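Local coordinates for protein probable chitinase A (Chromobacterium violaceum, PDB 4TX8) that probably hydrolyses chitin as an endochitinase of glycoside hydrolase family 18, joined to a family 5/12 carbohydrate-binding module, at residues D142-D154 against N198-F212. Sequence-based numbering, arbitrary orientation.
Sequences DDAGNGNVSFTLD and NFVNSLYGILTQYGF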
ATOM      1  N   ASP A 142      12.755   6.928   7.711  1.00 30.20           N
ATOM      2  CA  ASP A 142      13.410   6.313   8.863  1.00 31.22           C
ATOM      3  C   ASP A 142      13.110   7.046  10.159  1.00 34.29           C
ATOM      4  O   ASP A 142      13.203   8.273  10.227  1.00 30.84           O
ATOM      5  CB  ASP A 142      14.930   6.260   8.674  1.00 32.09           C
ATOM      6  CG  ASP A 142      15.346   5.423   7.485  1.00 38.38           C
ATOM      7  OD1 ASP A 142      15.146   4.192   7.523  1.00 39.21           O
ATOM      8  OD2 ASP A 142      15.891   5.998   6.519  1.00 39.70           O
ATOM      9  N   ASP A 143      12.755   6.284  11.187  1.00 34.47           N
ATOM     10  CA  ASP A 143      12.744   6.803  12.545  1.00 36.55           C
ATOM     11  C   ASP A 143      14.154   7.240  12.921  1.00 38.14           C
ATOM     12  O   ASP A 143      15.121   6.536  12.634  1.00 40.59           O
ATOM     13  CB  ASP A 143      12.238   5.746  13.526  1.00 40.39           C
ATOM     14  CG  ASP A 143      12.477   6.133  14.970  1.00 49.81           C
ATOM     15  OD1 ASP A 143      12.144   7.277  15.346  1.00 54.46           O
ATOM     16  OD2 ASP A 143      13.007   5.297  15.729  1.00 56.58           O
ATOM     17  N   ALA A 144      14.271   8.400  13.560  1.00 40.21           N
ATOM     18  CA  ALA A 144      15.577   8.932  13.940  1.00 46.03           C
ATOM     19  C   ALA A 144      15.639   9.289  15.425  1.00 50.93           C
ATOM     20  O   ALA A 144      16.721   9.483  15.972  1.00 52.22           O
ATOM     21  CB  ALA A 144      15.920  10.149  13.087  1.00 44.10           C
ATOM     22  N   GLY A 145      14.476   9.380  16.065  1.00 57.21           N
ATOM     23  CA  GLY A 145      14.385   9.620  17.498  1.00 61.37           C
ATOM     24  C   GLY A 145      14.905  10.962  17.988  1.00 67.46           C
ATOM     25  O   GLY A 145      15.811  11.546  17.396  1.00 73.44           O
ATOM     26  N   ASN A 146      14.306  11.473  19.062  1.00 67.23           N
ATOM     27  CA  ASN A 146      13.089  10.899  19.616  1.00 61.99           C
ATOM     28  C   ASN A 146      11.896  11.668  19.067  1.00 52.48           C
ATOM     29  O   ASN A 146      11.645  12.811  19.449  1.00 51.24           O
ATOM     30  CB  ASN A 146      13.108  10.920  21.150  1.00 65.92           C
ATOM     31  CG  ASN A 146      13.377  12.303  21.719  1.00 67.99           C
ATOM     32  OD1 ASN A 146      14.131  13.089  21.148  1.00 70.57           O
ATOM     33  ND2 ASN A 146      12.754  12.605  22.853  1.00 65.93           N
ATOM     34  N   GLY A 147      11.174  11.040  18.148  1.00 44.84           N
ATOM     35  CA  GLY A 147      10.113  11.713  17.428  1.00 40.89           C
ATOM     36  C   GLY A 147      10.602  12.136  16.058  1.00 36.42           C
ATOM     37  O   GLY A 147       9.822  12.226  15.115  1.00 35.99           O
ATOM     38  N   ASN A 148      11.906  12.383  15.949  1.00 33.13           N
ATOM     39  CA  ASN A 148      12.523  12.766  14.683  1.00 39.57           C
ATOM     40  C   ASN A 148      12.373  11.717  13.587  1.00 37.13           C
ATOM     41  O   ASN A 148      12.506  10.519  13.833  1.00 34.92           O
ATOM     42  CB  ASN A 148      14.011  13.064  14.885  1.00 46.47           C
ATOM     43  CG  ASN A 148      14.261  14.450  15.447  1.00 53.96           C
ATOM     44  OD1 ASN A 148      14.212  14.658  16.659  1.00 59.83           O
ATOM     45  ND2 ASN A 148      14.535  15.407  14.566  1.00 54.12           N
ATOM     46  N   VAL A 149      12.102  12.189  12.375  1.00 33.10           N
ATOM     47  CA  VAL A 149      12.035  11.345  11.193  1.00 31.63           C
ATOM     48  C   VAL A 149      13.032  11.852  10.156  1.00 32.20           C
ATOM     49  O   VAL A 149      13.209  13.058  10.000  1.00 33.84           O
ATOM     50  CB  VAL A 149      10.611  11.334  10.585  1.00 30.50           C
ATOM     51  CG1 VAL A 149      10.580  10.554   9.275  1.00 27.93           C
ATOM     52  CG2 VAL A 149       9.609  10.761  11.574  1.00 27.43           C
ATOM     53  N   SER A 150      13.690  10.937   9.452  1.00 30.35           N
ATOM     54  CA  SER A 150      14.575  11.326   8.364  1.00 30.07           C
ATOM     55  C   SER A 150      14.255  10.548   7.092  1.00 31.39           C
ATOM     56  O   SER A 150      13.538   9.549   7.127  1.00 26.61           O
ATOM     57  CB  SER A 150      16.037  11.115   8.758  1.00 33.91           C
ATOM     58  OG  SER A 150      16.290   9.752   9.035  1.00 38.26           O
ATOM     59  N   PHE A 151      14.788  11.020   5.971  1.00 33.40           N
ATOM     60  CA  PHE A 151      14.654  10.316   4.703  1.00 30.93           C
ATOM     61  C   PHE A 151      15.959  10.356   3.927  1.00 32.52           C
ATOM     62  O   PHE A 151      16.564  11.416   3.772  1.00 29.17           O
ATOM     63  CB  PHE A 151      13.534  10.917   3.851  1.00 28.26           C
ATOM     64  CG  PHE A 151      13.434  10.310   2.481  1.00 29.60           C
ATOM     65  CD1 PHE A 151      12.896   9.041   2.309  1.00 28.89           C
ATOM     66  CD2 PHE A 151      13.889  10.998   1.369  1.00 31.66           C
ATOM     67  CE1 PHE A 151      12.807   8.470   1.051  1.00 30.73           C
ATOM     68  CE2 PHE A 151      13.805  10.436   0.108  1.00 32.40           C
ATOM     69  CZ  PHE A 151      13.261   9.166  -0.052  1.00 32.27           C
ATOM     70  N   THR A 152      16.387   9.197   3.442  1.00 31.64           N
ATOM     71  CA  THR A 152      17.584   9.110   2.620  1.00 34.28           C
ATOM     72  C   THR A 152      17.317   8.243   1.394  1.00 34.07           C
ATOM     73  O   THR A 152      16.900   7.091   1.514  1.00 34.62           O
ATOM     74  CB  THR A 152      18.772   8.538   3.403  1.00 35.88           C
ATOM     75  OG1 THR A 152      18.888   9.219   4.658  1.00 41.40           O
ATOM     76  CG2 THR A 152      20.059   8.707   2.611  1.00 34.33           C
ATOM     77  N   LEU A 153      17.556   8.807   0.217  1.00 33.07           N
ATOM     78  CA  LEU A 153      17.269   8.122  -1.036  1.00 31.65           C
ATOM     79  C   LEU A 153      18.262   7.002  -1.324  1.00 31.65           C
ATOM     80  O   LEU A 153      19.467   7.171  -1.147  1.00 28.42           O
ATOM     81  CB  LEU A 153      17.277   9.122  -2.189  1.00 31.96           C
ATOM     82  CG  LEU A 153      16.977   8.559  -3.576  1.00 31.88           C
ATOM     83  CD1 LEU A 153      15.517   8.149  -3.682  1.00 26.11           C
ATOM     84  CD2 LEU A 153      17.336   9.576  -4.640  1.00 33.88           C
ATOM     85  N   ASP A 154      17.747   5.859  -1.768  1.00 27.73           N
ATOM     86  CA  ASP A 154      18.600   4.791  -2.278  1.00 30.77           C
ATOM     87  C   ASP A 154      19.236   5.281  -3.575  1.00 32.30           C
ATOM     88  O   ASP A 154      18.527   5.656  -4.509  1.00 33.10           O
ATOM     89  CB  ASP A 154      17.791   3.505  -2.502  1.00 31.41           C
ATOM     90  CG  ASP A 154      18.667   2.305  -2.848  1.00 33.14           C
ATOM     91  OD1 ASP A 154      19.519   2.411  -3.752  1.00 35.52           O
ATOM     92  OD2 ASP A 154      18.499   1.245  -2.212  1.00 36.62           O
ATOM     93  N   ASN A 198       9.129  17.162  17.331  1.00 38.72           N
ATOM     94  CA  ASN A 198      10.203  16.666  16.472  1.00 38.34           C
ATOM     95  C   ASN A 198       9.639  15.936  15.257  1.00 37.68           C
ATOM     96  O   ASN A 198      10.143  16.076  14.143  1.00 34.56           O
ATOM     97  CB  ASN A 198      11.140  15.738  17.248  1.00 42.79           C
ATOM     98  CG  ASN A 198      12.004  16.481  18.251  1.00 48.24           C
ATOM     99  OD1 ASN A 198      12.194  17.692  18.147  1.00 51.24           O
ATOM    100  ND2 ASN A 198      12.540  15.752  19.221  1.00 49.25           N
ATOM    101  N   PHE A 199       8.585  15.161  15.492  1.00 38.55           N
ATOM    102  CA  PHE A 199       7.854  14.465  14.436  1.00 37.04           C
ATOM    103  C   PHE A 199       7.340  15.457  13.406  1.00 36.17           C
ATOM    104  O   PHE A 199       7.623  15.338  12.215  1.00 35.27           O
ATOM    105  CB  PHE A 199       6.696  13.665  15.046  1.00 38.21           C
ATOM    106  CG  PHE A 199       5.876  12.888  14.047  1.00 35.22           C
ATOM    107  CD1 PHE A 199       4.787  13.471  13.415  1.00 35.41           C
ATOM    108  CD2 PHE A 199       6.168  11.561  13.775  1.00 36.88           C
ATOM    109  CE1 PHE A 199       4.020  12.756  12.514  1.00 35.18           C
ATOM    110  CE2 PHE A 199       5.407  10.838  12.875  1.00 33.54           C
ATOM    111  CZ  PHE A 199       4.328  11.437  12.245  1.00 32.74           C
ATOM    112  N   VAL A 200       6.590  16.442  13.885  1.00 35.57           N
ATOM    113  CA  VAL A 200       5.977  17.442  13.024  1.00 38.23           C
ATOM    114  C   VAL A 200       7.021  18.228  12.232  1.00 38.50           C
ATOM    115  O   VAL A 200       6.941  18.317  11.006  1.00 38.04           O
ATOM    116  CB  VAL A 200       5.115  18.418  13.847  1.00 41.39           C
ATOM    117  CG1 VAL A 200       4.731  19.625  13.016  1.00 34.92           C
ATOM    118  CG2 VAL A 200       3.876  17.707  14.376  1.00 39.72           C
ATOM    119  N   ASN A 201       8.004  18.782  12.935  1.00 39.84           N
ATOM    120  CA  ASN A 201       9.013  19.624  12.301  1.00 39.68           C
ATOM    121  C   ASN A 201       9.873  18.876  11.282  1.00 35.32           C
ATOM    122  O   ASN A 201      10.085  19.368  10.176  1.00 35.82           O
ATOM    123  CB  ASN A 201       9.910  20.268  13.361  1.00 34.32           C
ATOM    124  CG  ASN A 201       9.167  21.272  14.224  1.00 44.90           C
ATOM    125  OD1 ASN A 201       8.123  21.795  13.831  1.00 43.51           O
ATOM    126  ND2 ASN A 201       9.707  21.552  15.404  1.00 42.41           N
ATOM    127  N   SER A 202      10.367  17.694  11.644  1.00 31.08           N
ATOM    128  CA  SER A 202      11.265  16.971  10.748  1.00 30.50           C
ATOM    129  C   SER A 202      10.537  16.501   9.485  1.00 32.34           C
ATOM    130  O   SER A 202      11.089  16.581   8.387  1.00 31.22           O
ATOM    131  CB  SER A 202      11.921  15.782  11.465  1.00 32.00           C
ATOM    132  OG  SER A 202      10.973  14.799  11.838  1.00 32.19           O
ATOM    133  N   LEU A 203       9.299  16.030   9.633  1.00 31.34           N
ATOM    134  CA  LEU A 203       8.515  15.595   8.476  1.00 31.29           C
ATOM    135  C   LEU A 203       8.146  16.771   7.578  1.00 34.18           C
ATOM    136  O   LEU A 203       8.106  16.640   6.353  1.00 30.31           O
ATOM    137  CB  LEU A 203       7.249  14.864   8.916  1.00 30.80           C
ATOM    138  CG  LEU A 203       7.364  13.345   9.037  1.00 32.25           C
ATOM    139  CD1 LEU A 203       6.072  12.767   9.571  1.00 34.58           C
ATOM    140  CD2 LEU A 203       7.715  12.724   7.688  1.00 26.05           C
ATOM    141  N   TYR A 204       7.872  17.917   8.195  1.00 29.67           N
ATOM    142  CA  TYR A 204       7.606  19.135   7.447  1.00 30.21           C
ATOM    143  C   TYR A 204       8.807  19.475   6.575  1.00 32.43           C
ATOM    144  O   TYR A 204       8.654  19.841   5.413  1.00 34.04           O
ATOM    145  CB  TYR A 204       7.281  20.294   8.390  1.00 34.05           C
ATOM    146  CG  TYR A 204       7.075  21.616   7.689  1.00 37.27           C
ATOM    147  CD1 TYR A 204       5.871  21.915   7.067  1.00 37.68           C
ATOM    148  CD2 TYR A 204       8.085  22.566   7.652  1.00 41.44           C
ATOM    149  CE1 TYR A 204       5.679  23.125   6.423  1.00 40.14           C
ATOM    150  CE2 TYR A 204       7.906  23.775   7.014  1.00 44.80           C
ATOM    151  CZ  TYR A 204       6.701  24.051   6.402  1.00 46.58           C
ATOM    152  OH  TYR A 204       6.520  25.257   5.767  1.00 49.22           O
ATOM    153  N   GLY A 205      10.003  19.337   7.140  1.00 32.87           N
ATOM    154  CA  GLY A 205      11.228  19.581   6.402  1.00 33.71           C
ATOM    155  C   GLY A 205      11.396  18.645   5.217  1.00 35.05           C
ATOM    156  O   GLY A 205      11.808  19.064   4.136  1.00 38.14           O
ATOM    157  N   ILE A 206      11.070  17.373   5.419  1.00 32.64           N
ATOM    158  CA  ILE A 206      11.214  16.373   4.367  1.00 30.90           C
ATOM    159  C   ILE A 206      10.219  16.618   3.235  1.00 31.18           C
ATOM    160  O   ILE A 206      10.599  16.663   2.063  1.00 32.43           O
ATOM    161  CB  ILE A 206      11.026  14.943   4.915  1.00 31.74           C
ATOM    162  CG1 ILE A 206      12.116  14.621   5.941  1.00 30.28           C
ATOM    163  CG2 ILE A 206      11.039  13.931   3.780  1.00 27.30           C
ATOM    164  CD1 ILE A 206      11.898  13.320   6.688  1.00 27.66           C
ATOM    165  N   LEU A 207       8.949  16.781   3.594  1.00 33.04           N
ATOM    166  CA  LEU A 207       7.890  16.991   2.610  1.00 34.46           C
ATOM    167  C   LEU A 207       8.140  18.236   1.762  1.00 37.47           C
ATOM    168  O   LEU A 207       8.005  18.198   0.539  1.00 39.09           O
ATOM    169  CB  LEU A 207       6.528  17.095   3.305  1.00 33.69           C
ATOM    170  CG  LEU A 207       5.671  15.830   3.423  1.00 35.26           C
ATOM    171  CD1 LEU A 207       6.496  14.617   3.827  1.00 31.55           C
ATOM    172  CD2 LEU A 207       4.540  16.056   4.416  1.00 35.86           C
ATOM    173  N   THR A 208       8.515  19.334   2.409  1.00 36.74           N
ATOM    174  CA  THR A 208       8.739  20.589   1.700  1.00 41.53           C
ATOM    175  C   THR A 208       9.980  20.520   0.812  1.00 42.31           C
ATOM    176  O   THR A 208      10.020  21.133  -0.255  1.00 43.51           O
ATOM    177  CB  THR A 208       8.874  21.780   2.675  1.00 41.88           C
ATOM    178  OG1 THR A 208       9.920  21.518   3.617  1.00 50.81           O
ATOM    179  CG2 THR A 208       7.572  22.004   3.424  1.00 38.82           C
ATOM    180  N   GLN A 209      10.986  19.763   1.245  1.00 38.55           N
ATOM    181  CA  GLN A 209      12.215  19.622   0.471  1.00 38.29           C
ATOM    182  C   GLN A 209      12.011  18.787  -0.790  1.00 38.78           C
ATOM    183  O   GLN A 209      12.436  19.174  -1.877  1.00 39.10           O
ATOM    184  CB  GLN A 209      13.322  18.993   1.320  1.00 41.11           C
ATOM    185  CG  GLN A 209      14.646  18.832   0.578  1.00 51.08           C
ATOM    186  CD  GLN A 209      15.666  18.018   1.354  1.00 57.72           C
ATOM    187  OE1 GLN A 209      15.432  17.636   2.502  1.00 59.87           O
ATOM    188  NE2 GLN A 209      16.805  17.743   0.727  1.00 58.81           N
ATOM    189  N   TYR A 210      11.362  17.637  -0.647  1.00 34.42           N
ATOM    190  CA  TYR A 210      11.231  16.711  -1.766  1.00 33.94           C
ATOM    191  C   TYR A 210       9.956  16.928  -2.576  1.00 37.71           C
ATOM    192  O   TYR A 210       9.899  16.581  -3.755  1.00 34.91           O
ATOM    193  CB  TYR A 210      11.303  15.269  -1.262  1.00 34.59           C
ATOM    194  CG  TYR A 210      12.700  14.865  -0.850  1.00 35.58           C
ATOM    195  CD1 TYR A 210      13.154  15.076   0.446  1.00 34.87           C
ATOM    196  CD2 TYR A 210      13.573  14.293  -1.766  1.00 34.71           C
ATOM    197  CE1 TYR A 210      14.436  14.718   0.821  1.00 35.75           C
ATOM    198  CE2 TYR A 210      14.856  13.932  -1.400  1.00 37.20           C
ATOM    199  CZ  TYR A 210      15.282  14.145  -0.107  1.00 37.93           C
ATOM    200  OH  TYR A 210      16.558  13.787   0.257  1.00 39.09           O
ATOM    201  N   GLY A 211       8.938  17.511  -1.953  1.00 31.76           N
ATOM    202  CA  GLY A 211       7.696  17.783  -2.651  1.00 30.01           C
ATOM    203  C   GLY A 211       6.735  16.609  -2.638  1.00 31.56           C
ATOM    204  O   GLY A 211       5.901  16.470  -3.535  1.00 30.13           O
ATOM    205  N   PHE A 212       6.861  15.755  -1.626  1.00 27.80           N
ATOM    206  CA  PHE A 212       5.880  14.704  -1.377  1.00 28.14           C
ATOM    207  C   PHE A 212       4.501  15.316  -1.148  1.00 30.79           C
ATOM    208  O   PHE A 212       4.391  16.392  -0.567  1.00 31.38           O
ATOM    209  CB  PHE A 212       6.274  13.864  -0.162  1.00 28.53           C
ATOM    210  CG  PHE A 212       7.512  13.042  -0.361  1.00 29.10           C
ATOM    211  CD1 PHE A 212       7.531  12.006  -1.280  1.00 28.69           C
ATOM    212  CD2 PHE A 212       8.646  13.282   0.398  1.00 27.71           C
ATOM    213  CE1 PHE A 212       8.667  11.239  -1.453  1.00 30.46           C
ATOM    214  CE2 PHE A 212       9.785  12.516   0.231  1.00 29.17           C
ATOM    215  CZ  PHE A 212       9.795  11.493  -0.698  1.00 30.49           C
TER
HETATM  216  O   HOH W   1      17.278  14.171   2.641  1.00 46.63           O
HETATM  217  O   HOH W   2      18.216  11.741  -0.155  1.00 36.29           O
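Phe151, just beyond a beta-hairpin, reaches across to Ile206 and Tyr210 of helix 193-210, a useful case of one side chain read atom by atom. Its CB lies 3.9 Å from Ile206 CG2. With CG anti to the backbone N (chi1 175°), the ring is carried on past Ile206, and its CD2 edge meets the face of Tyr210, 3.7 Å from Tyr210 CZ, in a T-shaped stack with planes at 84°. CE2 also lies over the Tyr210 ring, 3.9 Å from Tyr210 CE2, and approaches Phe212 CZ, whose ring turns its own edge to one face of Phe151 nearly at a right angle, so the three rings form an aromatic cluster. Tyr210 OH reaches the chain after the strand through a water bound to Leu153 N. Toward the hairpin turn, Val149 puts CG1 against Leu203 and Ile206, while its backbone N donates to Ser202 OG (2.9 Å); that hydroxyl in turn donates to Asn198 O. At the turn itself, Asn198 ND2 gives a nearly straight bond (170°) to Asn146 O. Strand 149-150 folds back antiparallel on the end of TIM-barrel strand 135-143 and packs against outer helix 193-210; Leu179 of strand 176-182 touches Phe151 and Ile206, and helix 160-171 packs on Tyr210 and Phe212.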